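Local coordinates for protein endoglucanase, family GH5 (Zobellia galactanivorans, PDB 6GL2) that probably hydrolyses beta-glucans and related hemicelluloses as a marine bacterial glycoside hydrolase of family GH5, at residues Tyr232-Asp237 with Leu288-Phe293. Sequence-based numbering, arbitrary orientation. Where two conformers were deposited one is given.
Sequences YQFCLD and LAHAEF
His290 carries this contact, reaching from helix 284-301 to Phe234 and Cys235 of the short helix 232-237. Its CB points at that helix and meets the Phe234 ring first, with CE2 of Phe234 3.8 Å from CB of His290. CG follows, 3.9 Å from the same CE2 of Phe234. Here Phe234 lies over one face of the imidazole, near its rim. The two rings meet obliquely, with their planes at 46° and their centroids 5.3 Å apart. The two side chains run past each other in opposite directions. In His290, CG lies anti to the backbone N (chi1 173°), which carries the imidazole out from its helix toward helix 232-237. At the far end, CE1 of His290 comes 3.6 Å from SG of Cys235. NE2 of His290 is nearly as close to this SG, at 3.7 Å. The sulfur lies obliquely to the ring, 42° off its normal. NE2 has its polar partner elsewhere, in a hydrogen bond with the backbone O of Phe230, just ahead of the short helix. That bond helps fix the rotation of the buried imidazole. Trp243 meets His290 edge-to-face and also touches the Phe234 ring, adding to the aromatic packing. Asp240 and Thr242, which bind magnesium in a structure of this protein although none is bound to this chain here, lie near Phe234. In the family 5 TIM barrel, helix 232-237 belongs to the loop after strand 222-227. The contact packs it against helix 284-301, which links strands 271-276 and 304-307, while helices 246-266 and 329-336 flank that longer helix.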
loop_
_atom_site.group_PDB
_atom_site.type_symbol
_atom_site.label_atom_id
_atom_site.label_comp_id
_atom_site.label_asym_id
_atom_site.label_seq_id
_atom_site.Cartn_x
_atom_site.Cartn_y
_atom_site.Cartn_z
ATOM N N TYR A 232 8.493 -0.754 15.823
ATOM C CA TYR A 232 8.796 0.557 15.322
ATOM C C TYR A 232 10.098 1.161 15.849
ATOM O O TYR A 232 10.682 2.042 15.217
ATOM C CB TYR A 232 7.579 1.495 15.529
ATOM C CG TYR A 232 7.422 1.925 16.946
ATOM C CD1 TYR A 232 8.127 3.016 17.462
ATOM C CD2 TYR A 232 6.597 1.210 17.814
ATOM C CE1 TYR A 232 7.970 3.390 18.792
ATOM C CE2 TYR A 232 6.418 1.607 19.145
ATOM C CZ TYR A 232 7.125 2.686 19.609
ATOM O OH TYR A 232 6.989 3.091 20.948
ATOM N N GLN A 233 10.493 0.779 17.055
ATOM C CA GLN A 233 11.708 1.318 17.616
ATOM C C GLN A 233 12.958 0.979 16.764
ATOM O O GLN A 233 13.874 1.769 16.651
ATOM C CB GLN A 233 11.918 0.704 18.990
ATOM C CG GLN A 233 10.871 1.151 19.997
ATOM C CD GLN A 233 9.683 0.239 20.102
ATOM O OE1 GLN A 233 9.365 -0.634 19.240
ATOM N NE2 GLN A 233 8.975 0.410 21.258
ATOM N N PHE A 234 12.943 -0.208 16.198
ATOM C CA PHE A 234 13.951 -0.717 15.238
ATOM C C PHE A 234 13.668 -0.204 13.830
ATOM O O PHE A 234 14.567 0.259 13.137
ATOM C CB PHE A 234 13.926 -2.203 15.260
ATOM C CG PHE A 234 14.877 -2.844 14.320
ATOM C CD1 PHE A 234 16.224 -2.978 14.652
ATOM C CD2 PHE A 234 14.505 -3.384 13.069
ATOM C CE1 PHE A 234 17.143 -3.561 13.797
ATOM C CE2 PHE A 234 15.407 -3.987 12.239
ATOM C CZ PHE A 234 16.740 -4.071 12.579
ATOM N N CYS A 235 12.436 -0.233 13.398
ATOM C CA CYS A 235 12.113 -0.001 11.995
ATOM C C CYS A 235 12.015 1.460 11.577
ATOM O O CYS A 235 12.388 1.828 10.464
ATOM C CB CYS A 235 10.858 -0.732 11.591
ATOM S SG CYS A 235 10.882 -2.485 11.668
ATOM N N LEU A 236 11.420 2.272 12.463
ATOM C CA LEU A 236 11.142 3.672 12.183
ATOM C C LEU A 236 11.970 4.653 12.930
ATOM O O LEU A 236 12.518 5.601 12.316
ATOM C CB LEU A 236 9.657 3.964 12.425
ATOM C CG LEU A 236 8.637 3.223 11.539
ATOM C CD1 LEU A 236 7.201 3.570 11.892
ATOM C CD2 LEU A 236 8.937 3.505 10.069
ATOM N N ASP A 237 12.065 4.477 14.220
ATOM C CA ASP A 237 12.710 5.528 15.024
ATOM C C ASP A 237 14.223 5.462 15.034
ATOM O O ASP A 237 14.870 6.499 15.262
ATOM C CB ASP A 237 12.275 5.420 16.473
ATOM C CG ASP A 237 10.855 5.798 16.673
ATOM O OD1 ASP A 237 10.217 6.317 15.692
ATOM O OD2 ASP A 237 10.397 5.566 17.835
ATOM N N LEU A 288 18.855 -7.529 7.982
ATOM C CA LEU A 288 18.694 -8.704 7.222
ATOM C C LEU A 288 17.945 -9.809 7.994
ATOM O O LEU A 288 17.017 -10.471 7.445
ATOM C CB LEU A 288 20.069 -9.305 6.783
ATOM C CG LEU A 288 20.026 -10.540 5.924
ATOM C CD1 LEU A 288 19.148 -10.436 4.664
ATOM C CD2 LEU A 288 21.473 -10.992 5.587
ATOM N N ALA A 289 18.345 -10.048 9.243
ATOM C CA ALA A 289 17.656 -11.020 10.099
ATOM C C ALA A 289 16.177 -10.684 10.267
ATOM O O ALA A 289 15.335 -11.532 10.162
ATOM C CB ALA A 289 18.294 -11.110 11.487
ATOM N N HIS A 290 15.885 -9.428 10.497
ATOM C CA HIS A 290 14.511 -8.959 10.667
ATOM C C HIS A 290 13.730 -9.169 9.342
ATOM O O HIS A 290 12.599 -9.677 9.347
ATOM C CB HIS A 290 14.535 -7.478 11.030
ATOM C CG HIS A 290 13.172 -6.888 11.049
ATOM N ND1 HIS A 290 12.637 -6.254 9.934
ATOM C CD2 HIS A 290 12.231 -6.771 12.062
ATOM C CE1 HIS A 290 11.471 -5.772 10.278
ATOM N NE2 HIS A 290 11.145 -6.189 11.538
ATOM N N ALA A 291 14.316 -8.815 8.167
ATOM C CA ALA A 291 13.635 -8.977 6.884
ATOM C C ALA A 291 13.302 -10.415 6.621
ATOM O O ALA A 291 12.190 -10.769 6.169
ATOM C CB ALA A 291 14.436 -8.280 5.757
ATOM N N GLU A 292 14.316 -11.266 6.827
ATOM C CA GLU A 292 14.132 -12.709 6.611
ATOM C C GLU A 292 12.954 -13.259 7.441
ATOM O O GLU A 292 12.114 -13.994 6.965
ATOM C CB GLU A 292 15.444 -13.439 7.058
ATOM C CG GLU A 292 16.637 -13.414 6.079
ATOM C CD GLU A 292 17.946 -13.914 6.632
ATOM O OE1 GLU A 292 18.033 -14.096 7.878
ATOM O OE2 GLU A 292 18.922 -14.074 5.821
ATOM N N PHE A 293 12.965 -12.876 8.723
ATOM C CA PHE A 293 11.987 -13.424 9.697
ATOM C C PHE A 293 10.557 -12.900 9.436
ATOM O O PHE A 293 9.581 -13.587 9.396
ATOM C CB PHE A 293 12.387 -13.063 11.108
ATOM C CG PHE A 293 11.565 -13.772 12.164
ATOM C CD1 PHE A 293 11.898 -15.063 12.661
ATOM C CD2 PHE A 293 10.386 -13.209 12.626
ATOM C CE1 PHE A 293 11.117 -15.675 13.627
ATOM C CE2 PHE A 293 9.582 -13.864 13.609
ATOM C CZ PHE A 293 9.951 -15.095 14.089
#